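Local coordinates for putative uncharacterized protein (Chaetomium thermophilum, PDB 4XRI) that probably carries protein cargo into the nucleus as an importin-beta transport receptor and probably binds a small GTPase, at residues Thr172-Arg175 / Asn176-Gly180; Gln379-Glu382 / His383-His387; Gln595-Asp598 / Lys599-Pro603. The protein carries 2 engineered substitutions. All coordinates share one frame; numbering follows the deposited sequence.

Contact 1 of 3, residues Thr172-Arg175 / Asn176-Gly180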
loop_
_atom_site.group_PDB
_atom_site.type_symbol
_atom_site.label_atom_id
_atom_site.label_comp_id
_atom_site.label_asym_id
_atom_site.label_seq_id
_atom_site.Cartn_x
_atom_site.Cartn_y
_atom_site.Cartn_z
ATOM N N THR A 172 -2.559 17.872 -18.737
ATOM C CA THR A 172 -3.674 18.146 -19.640
ATOM C C THR A 172 -3.366 19.229 -20.671
ATOM O O THR A 172 -3.656 19.070 -21.858
ATOM C CB THR A 172 -4.932 18.562 -18.849
ATOM O OG1 THR A 172 -5.358 17.472 -18.022
ATOM C CG2 THR A 172 -6.065 18.941 -19.792
ATOM N N ASP A 173 -2.777 20.329 -20.215
ATOM C CA ASP A 173 -2.492 21.453 -21.098
ATOM C C ASP A 173 -1.427 21.105 -22.137
ATOM O O ASP A 173 -1.537 21.491 -23.301
ATOM C CB ASP A 173 -2.061 22.672 -20.282
ATOM C CG ASP A 173 -3.118 23.100 -19.280
ATOM O OD1 ASP A 173 -4.265 22.615 -19.387
ATOM O OD2 ASP A 173 -2.806 23.916 -18.389
ATOM N N LEU A 174 -0.400 20.377 -21.714
ATOM C CA LEU A 174 0.649 19.952 -22.634
ATOM C C LEU A 174 0.097 18.989 -23.681
ATOM O O LEU A 174 0.366 19.138 -24.874
ATOM C CB LEU A 174 1.801 19.300 -21.873
ATOM C CG LEU A 174 2.952 18.758 -22.719
ATOM C CD1 LEU A 174 3.555 19.858 -23.580
ATOM C CD2 LEU A 174 4.014 18.135 -21.834
ATOM N N ARG A 175 -0.671 18.003 -23.221
ATOM C CA ARG A 175 -1.344 17.058 -24.109
ATOM C C ARG A 175 -2.163 17.794 -25.162
ATOM O O ARG A 175 -2.049 17.520 -26.356
ATOM C CB ARG A 175 -2.249 16.111 -23.311
ATOM C CG ARG A 175 -1.518 15.007 -22.568
ATOM C CD ARG A 175 -0.821 14.044 -23.524
ATOM N NE ARG A 175 -0.884 12.662 -23.051
ATOM C CZ ARG A 175 -0.195 12.192 -22.016
ATOM N NH1 ARG A 175 0.615 12.987 -21.333
ATOM N NH2 ARG A 175 -0.317 10.924 -21.659
ATOM N N ASN A 176 -2.979 18.739 -24.702
ATOM C CA ASN A 176 -3.844 19.521 -25.575
ATOM C C ASN A 176 -3.049 20.344 -26.580
ATOM O O ASN A 176 -3.475 20.520 -27.720
ATOM C CB ASN A 176 -4.741 20.441 -24.746
ATOM C CG ASN A 176 -5.705 21.236 -25.602
ATOM O OD1 ASN A 176 -6.296 20.710 -26.546
ATOM N ND2 ASN A 176 -5.865 22.515 -25.277
ATOM N N SER A 177 -1.891 20.843 -26.156
ATOM C CA SER A 177 -1.035 21.629 -27.039
ATOM C C SER A 177 -0.396 20.752 -28.113
ATOM O O SER A 177 0.029 21.245 -29.158
ATOM C CB SER A 177 0.054 22.347 -26.239
ATOM O OG SER A 177 1.090 21.459 -25.865
ATOM N N LEU A 178 -0.333 19.451 -27.850
ATOM C CA LEU A 178 0.287 18.505 -28.776
ATOM C C LEU A 178 -0.707 17.960 -29.796
ATOM O O LEU A 178 -0.308 17.361 -30.793
ATOM C CB LEU A 178 0.913 17.335 -28.013
ATOM C CG LEU A 178 2.139 17.581 -27.138
ATOM C CD1 LEU A 178 2.474 16.324 -26.343
ATOM C CD2 LEU A 178 3.320 18.012 -27.993
ATOM N N VAL A 179 -1.995 18.173 -29.528
ATOM C CA VAL A 179 -3.097 17.547 -30.264
ATOM C C VAL A 179 -2.944 17.620 -31.780
ATOM O O VAL A 179 -3.196 16.642 -32.487
ATOM C CB VAL A 179 -4.446 18.193 -29.868
ATOM C CG1 VAL A 179 -5.501 17.989 -30.950
ATOM C CG2 VAL A 179 -4.928 17.631 -28.540
ATOM N N GLY A 180 -2.519 18.777 -32.272
ATOM C CA GLY A 180 -2.384 18.990 -33.701
ATOM C C GLY A 180 -1.239 18.229 -34.345
ATOM O O GLY A 180 -1.210 18.053 -35.564
HETATM O O HOH W 1 -3.633 24.047 -23.922
#
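Ser177 reaches back across one turn of helix 172-178 to the carbonyl of Leu174, the one side-chain hydrogen bond between residues 172-175 and 176-180. Its hydroxyl OG lies 2.6 Å from Leu174 O and donates to it, 19° off the carbonyl plane. With chi1 at 77°, OG stands between its own backbone N and carbonyl carbon, the rotation that turns it back onto the preceding turn. Leu174 O also receives a weak bond from the amide of Leu178, so a hydroxyl and an N-H share this one oxygen. A methyl of Leu174, CD1, lies beside the hydroxyl, 3.7 Å from Ser177 OG.

The main-chain bonds record the winding of a short helix. Asn176 N to Thr172 O and Ser177 N to Asp173 O, each 2.9 Å, are regular alpha-helical steps of four residues. Leu178 N then makes its better bond to Arg175 O, at 3.0 Å, a step of three, so the winding tightens around Leu178. A water accepts from Asn176 ND2 at 3.0 Å and gives a weak bond to Asp173 O, linking the Asn176 side chain to that carbonyl.

Apolar contact is slight: Leu174 CG and Leu178 CD1 are 4.4 Å apart. Both leucines are buried, unlike the exposed Thr172, Asp173 and Asn176.

This short helix follows helix 153-168 in the HEAT-repeat solenoid. Leu174 and Ser177 rest on Leu132, in the loop after helix 114-131, whereas Leu178 and Arg175 meet Phe216 of helix 214-217, where the Arg175 guanidinium forms a salt bridge with Glu215.

Contact 2 of 3, residues Gln379-Glu382 / His383-His387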
loop_
_atom_site.group_PDB
_atom_site.type_symbol
_atom_site.label_atom_id
_atom_site.label_comp_id
_atom_site.label_asym_id
_atom_site.label_seq_id
_atom_site.Cartn_x
_atom_site.Cartn_y
_atom_site.Cartn_z
ATOM N N GLN A 379 -0.320 -32.374 -12.879
ATOM C CA GLN A 379 0.500 -33.209 -13.749
ATOM C C GLN A 379 1.977 -32.917 -13.515
ATOM O O GLN A 379 2.799 -33.829 -13.446
ATOM C CB GLN A 379 0.151 -32.982 -15.222
ATOM C CG GLN A 379 0.958 -33.848 -16.173
ATOM C CD GLN A 379 0.714 -33.512 -17.631
ATOM O OE1 GLN A 379 0.325 -32.394 -17.968
ATOM N NE2 GLN A 379 0.939 -34.486 -18.507
ATOM N N PHE A 380 2.297 -31.635 -13.385
ATOM C CA PHE A 380 3.670 -31.195 -13.168
ATOM C C PHE A 380 4.191 -31.599 -11.792
ATOM O O PHE A 380 5.338 -32.027 -11.656
ATOM C CB PHE A 380 3.765 -29.677 -13.337
ATOM C CG PHE A 380 5.140 -29.120 -13.103
ATOM C CD1 PHE A 380 6.063 -29.066 -14.132
ATOM C CD2 PHE A 380 5.503 -28.632 -11.858
ATOM C CE1 PHE A 380 7.326 -28.547 -13.924
ATOM C CE2 PHE A 380 6.766 -28.114 -11.642
ATOM C CZ PHE A 380 7.679 -28.070 -12.677
ATOM N N VAL A 381 3.345 -31.452 -10.777
ATOM C CA VAL A 381 3.731 -31.759 -9.403
ATOM C C VAL A 381 3.981 -33.253 -9.222
ATOM O O VAL A 381 4.941 -33.654 -8.564
ATOM C CB VAL A 381 2.658 -31.294 -8.392
ATOM C CG1 VAL A 381 2.997 -31.768 -6.985
ATOM C CG2 VAL A 381 2.527 -29.784 -8.421
ATOM N N GLU A 382 3.121 -34.075 -9.814
ATOM C CA GLU A 382 3.279 -35.524 -9.726
ATOM C C GLU A 382 4.555 -35.985 -10.428
ATOM O O GLU A 382 5.263 -36.863 -9.934
ATOM C CB GLU A 382 2.066 -36.244 -10.323
ATOM C CG GLU A 382 0.777 -36.074 -9.532
ATOM C CD GLU A 382 -0.258 -37.135 -9.867
ATOM O OE1 GLU A 382 0.125 -38.318 -10.004
ATOM O OE2 GLU A 382 -1.452 -36.791 -9.996
ATOM N N HIS A 383 4.844 -35.378 -11.574
ATOM C CA HIS A 383 6.023 -35.730 -12.361
ATOM C C HIS A 383 7.338 -35.405 -11.657
ATOM O O HIS A 383 8.340 -36.089 -11.862
ATOM C CB HIS A 383 6.002 -35.005 -13.713
ATOM C CG HIS A 383 4.972 -35.519 -14.668
ATOM N ND1 HIS A 383 4.854 -35.048 -15.958
ATOM C CD2 HIS A 383 4.006 -36.461 -14.525
ATOM C CE1 HIS A 383 3.866 -35.676 -16.568
ATOM N NE2 HIS A 383 3.336 -36.540 -15.718
ATOM N N ASN A 384 7.334 -34.358 -10.837
ATOM C CA ASN A 384 8.584 -33.759 -10.381
ATOM C C ASN A 384 8.830 -33.763 -8.876
ATOM O O ASN A 384 9.903 -33.364 -8.425
ATOM C CB ASN A 384 8.653 -32.318 -10.877
ATOM C CG ASN A 384 8.900 -32.233 -12.366
ATOM O OD1 ASN A 384 9.849 -32.822 -12.878
ATOM N ND2 ASN A 384 8.041 -31.511 -13.070
ATOM N N LEU A 385 7.844 -34.207 -8.106
ATOM C CA LEU A 385 7.957 -34.205 -6.652
ATOM C C LEU A 385 9.143 -35.045 -6.174
ATOM O O LEU A 385 9.773 -34.728 -5.166
ATOM C CB LEU A 385 6.659 -34.714 -6.021
ATOM C CG LEU A 385 6.371 -34.277 -4.585
ATOM C CD1 LEU A 385 6.450 -32.763 -4.455
ATOM C CD2 LEU A 385 5.005 -34.776 -4.152
ATOM N N ARG A 386 9.449 -36.108 -6.912
ATOM C CA ARG A 386 10.521 -37.024 -6.534
ATOM C C ARG A 386 11.711 -36.954 -7.488
ATOM O O ARG A 386 12.476 -37.910 -7.607
ATOM C CB ARG A 386 9.994 -38.459 -6.477
ATOM C CG ARG A 386 8.867 -38.674 -5.484
ATOM C CD ARG A 386 8.449 -40.135 -5.459
ATOM N NE ARG A 386 7.512 -40.430 -4.380
ATOM C CZ ARG A 386 7.140 -41.658 -4.032
ATOM N NH1 ARG A 386 6.283 -41.839 -3.035
ATOM N NH2 ARG A 386 7.629 -42.704 -4.681
ATOM N N HIS A 387 11.861 -35.819 -8.163
ATOM C CA HIS A 387 12.951 -35.620 -9.111
ATOM C C HIS A 387 14.302 -35.646 -8.400
ATOM O O HIS A 387 14.389 -35.356 -7.210
ATOM C CB HIS A 387 12.762 -34.297 -9.855
ATOM C CG HIS A 387 13.391 -34.262 -11.214
ATOM N ND1 HIS A 387 14.708 -33.912 -11.416
ATOM C CD2 HIS A 387 12.876 -34.514 -12.441
ATOM C CE1 HIS A 387 14.982 -33.961 -12.707
ATOM N NE2 HIS A 387 13.886 -34.323 -13.352
#
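Phe380 and Asn384 meet through different first torsions: the phenylalanine CG is anti to its backbone N (chi1 179°), which swings the ring forward along the helix, while the asparagine CG is anti to the carbonyl carbon (chi1 -72°) and sends the amide back toward it. Asn384 ND2 therefore sits over one face of the ring, 3.1 Å above its plane and displaced toward the rim, with Phe380 CE1 nearest at 3.2 Å. Amide and ring planes are inclined at 59°. The same nitrogen gives a weak bond to Phe380 O at 3.1 Å, and the backbone N of Asn384 gives that oxygen another weak one.

These pairs lie in the last turns of helix 374-384, one of the helices of the HEAT-repeat solenoid, where a type I turn, Asn384 to His387, begins and leads toward helix 390-402. Phe380 packs on Ala395 of that next helix, and Asn384 on Phe392 and Ala396. Replacing Phe380 by an alanine is likely to leave the Asn384 amide without the ring face beneath it and to open a gap against Ala395.

On the exposed side, the imidazole of His383 lies across Gln379. Gln379 O is 3.0 Å above one ring face, off-centre, and also accepts the backbone N of His383 at 3.2 Å. The extended glutamine chain passes the ring at an angle, its CG 3.5 Å from His383 CE1. Apart from this polar pair, Val381 CG1 comes only loosely to Leu385 CD1, at 4.4 Å, and Leu385 also meets Val397 and Met426.

Contact 3 of 3, residues Gln595-Asp598 / Lys599-Pro603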
loop_
_atom_site.group_PDB
_atom_site.type_symbol
_atom_site.label_atom_id
_atom_site.label_comp_id
_atom_site.label_asym_id
_atom_site.label_seq_id
_atom_site.Cartn_x
_atom_site.Cartn_y
_atom_site.Cartn_z
ATOM N N GLN A 595 -5.159 -9.020 26.565
ATOM C CA GLN A 595 -6.454 -9.111 25.890
ATOM C C GLN A 595 -7.113 -10.469 26.105
ATOM O O GLN A 595 -8.319 -10.552 26.347
ATOM C CB GLN A 595 -6.309 -8.850 24.387
ATOM C CG GLN A 595 -5.977 -7.415 24.026
ATOM C CD GLN A 595 -6.065 -7.153 22.532
ATOM O OE1 GLN A 595 -5.170 -6.544 21.944
ATOM N NE2 GLN A 595 -7.151 -7.606 21.913
ATOM N N ARG A 596 -6.313 -11.527 26.024
ATOM C CA ARG A 596 -6.830 -12.882 26.147
ATOM C C ARG A 596 -7.306 -13.180 27.569
ATOM O O ARG A 596 -8.300 -13.876 27.766
ATOM C CB ARG A 596 -5.770 -13.902 25.734
ATOM C CG ARG A 596 -6.313 -15.315 25.616
ATOM C CD ARG A 596 -7.475 -15.369 24.637
ATOM N NE ARG A 596 -8.172 -16.652 24.686
ATOM C CZ ARG A 596 -9.225 -16.906 25.458
ATOM N NH1 ARG A 596 -9.711 -15.962 26.252
ATOM N NH2 ARG A 596 -9.793 -18.107 25.436
ATOM N N LEU A 597 -6.592 -12.661 28.562
ATOM C CA LEU A 597 -6.929 -12.931 29.954
ATOM C C LEU A 597 -8.056 -12.019 30.432
ATOM O O LEU A 597 -8.824 -12.394 31.320
ATOM C CB LEU A 597 -5.698 -12.761 30.848
ATOM C CG LEU A 597 -4.674 -13.897 30.802
ATOM C CD1 LEU A 597 -3.423 -13.539 31.590
ATOM C CD2 LEU A 597 -5.279 -15.195 31.327
ATOM N N ASP A 598 -8.155 -10.835 29.826
ATOM C CA ASP A 598 -9.131 -9.821 30.222
ATOM C C ASP A 598 -9.017 -9.516 31.715
ATOM O O ASP A 598 -7.936 -9.191 32.199
ATOM C CB ASP A 598 -10.553 -10.263 29.870
ATOM C CG ASP A 598 -11.527 -9.100 29.805
ATOM O OD1 ASP A 598 -11.083 -7.968 29.528
ATOM O OD2 ASP A 598 -12.734 -9.316 30.039
ATOM N N LYS A 599 -10.131 -9.634 32.434
ATOM C CA LYS A 599 -10.194 -9.292 33.855
ATOM C C LYS A 599 -9.177 -10.046 34.709
ATOM O O LYS A 599 -8.740 -9.556 35.750
ATOM C CB LYS A 599 -11.601 -9.562 34.394
ATOM C CG LYS A 599 -12.680 -8.680 33.799
ATOM C CD LYS A 599 -12.648 -7.290 34.402
ATOM C CE LYS A 599 -13.724 -6.412 33.797
ATOM N NZ LYS A 599 -15.069 -7.041 33.911
ATOM N N GLU A 600 -8.802 -11.238 34.259
ATOM C CA GLU A 600 -7.911 -12.102 35.026
ATOM C C GLU A 600 -6.471 -11.590 35.061
ATOM O O GLU A 600 -5.632 -12.127 35.784
ATOM C CB GLU A 600 -7.941 -13.520 34.456
ATOM C CG GLU A 600 -9.334 -14.131 34.388
ATOM C CD GLU A 600 -10.035 -14.132 35.732
ATOM O OE1 GLU A 600 -9.384 -14.462 36.744
ATOM O OE2 GLU A 600 -11.236 -13.793 35.777
ATOM N N ILE A 601 -6.187 -10.550 34.280
ATOM C CA ILE A 601 -4.844 -9.975 34.215
ATOM C C ILE A 601 -4.548 -9.110 35.436
ATOM O O ILE A 601 -3.392 -8.816 35.734
ATOM C CB ILE A 601 -4.655 -9.115 32.942
ATOM C CG1 ILE A 601 -3.171 -8.889 32.637
ATOM C CG2 ILE A 601 -5.358 -7.776 33.087
ATOM C CD1 ILE A 601 -2.427 -10.132 32.226
ATOM N N ALA A 602 -5.606 -8.723 36.142
ATOM C CA ALA A 602 -5.541 -7.737 37.223
ATOM C C ALA A 602 -4.403 -7.923 38.245
ATOM O O ALA A 602 -3.762 -6.941 38.620
ATOM C CB ALA A 602 -6.884 -7.696 37.955
ATOM N N PRO A 603 -4.143 -9.167 38.704
ATOM C CA PRO A 603 -3.063 -9.305 39.692
ATOM C C PRO A 603 -1.675 -8.894 39.196
ATOM O O PRO A 603 -0.794 -8.643 40.017
ATOM C CB PRO A 603 -3.085 -10.802 40.021
ATOM C CG PRO A 603 -4.479 -11.213 39.771
ATOM C CD PRO A 603 -4.895 -10.428 38.564
#
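Helix 573-597 gives way at its C-terminus to a 3-10 segment, and Leu597 and Ile601 meet across the junction in a methyl-to-methyl contact, CD1 to CD1 at 3.6 Å. Their side chains cross at about a right angle. Leu597 CG is anti to its carbonyl carbon (chi1 -76°), and this carries the isobutyl group forward to the isoleucine.

Between them Asp598 leaves helical geometry with a positive phi of 54°, and the 3-10 segment, 599-601, takes over. Two steps of three residues pin this junction: Glu600 N to Leu597 O at 3.2 Å, and Ile601 N to Asp598 O at 3.0 Å. Both donors stand well above the carbonyl planes, consistent with the tight 3-10 winding. In the HEAT-repeat solenoid this link joins helix 573-597 to helix 605-616.

Ile601 CG2 also comes within 3.1 Å of Asp598 O. The side chains of Asp598 and Lys599 lie side by side, but their charged atoms OD2 and NZ remain 5.1 Å apart; Lys599 has a long, weak ion pair with Glu641 instead. Leu597 is covered by Leu546 and Val549 of helix 546-567, while Ile601 packs on Leu636 and Ala639 of helix 625-640.

The three contacts come in series along a single, largely helical chain without strands. Contact 1 takes in the whole of short helix 172-178, while contacts 2 and 3 lie where helices 374-384 and 573-597 finish. None touches another. Centres of contacts 1 and 2 are about 56 Å apart, those of contacts 2 and 3 about 51 Å, and those of contacts 1 and 3, on opposite sides of the chain's centre, about 66 Å. Their spread samples widely separated parts of the HEAT-repeat solenoid, and each is held by bonds within its own stretch of chain. Such a chain of locally bonded helices is consistent with the flexibility of importin beta.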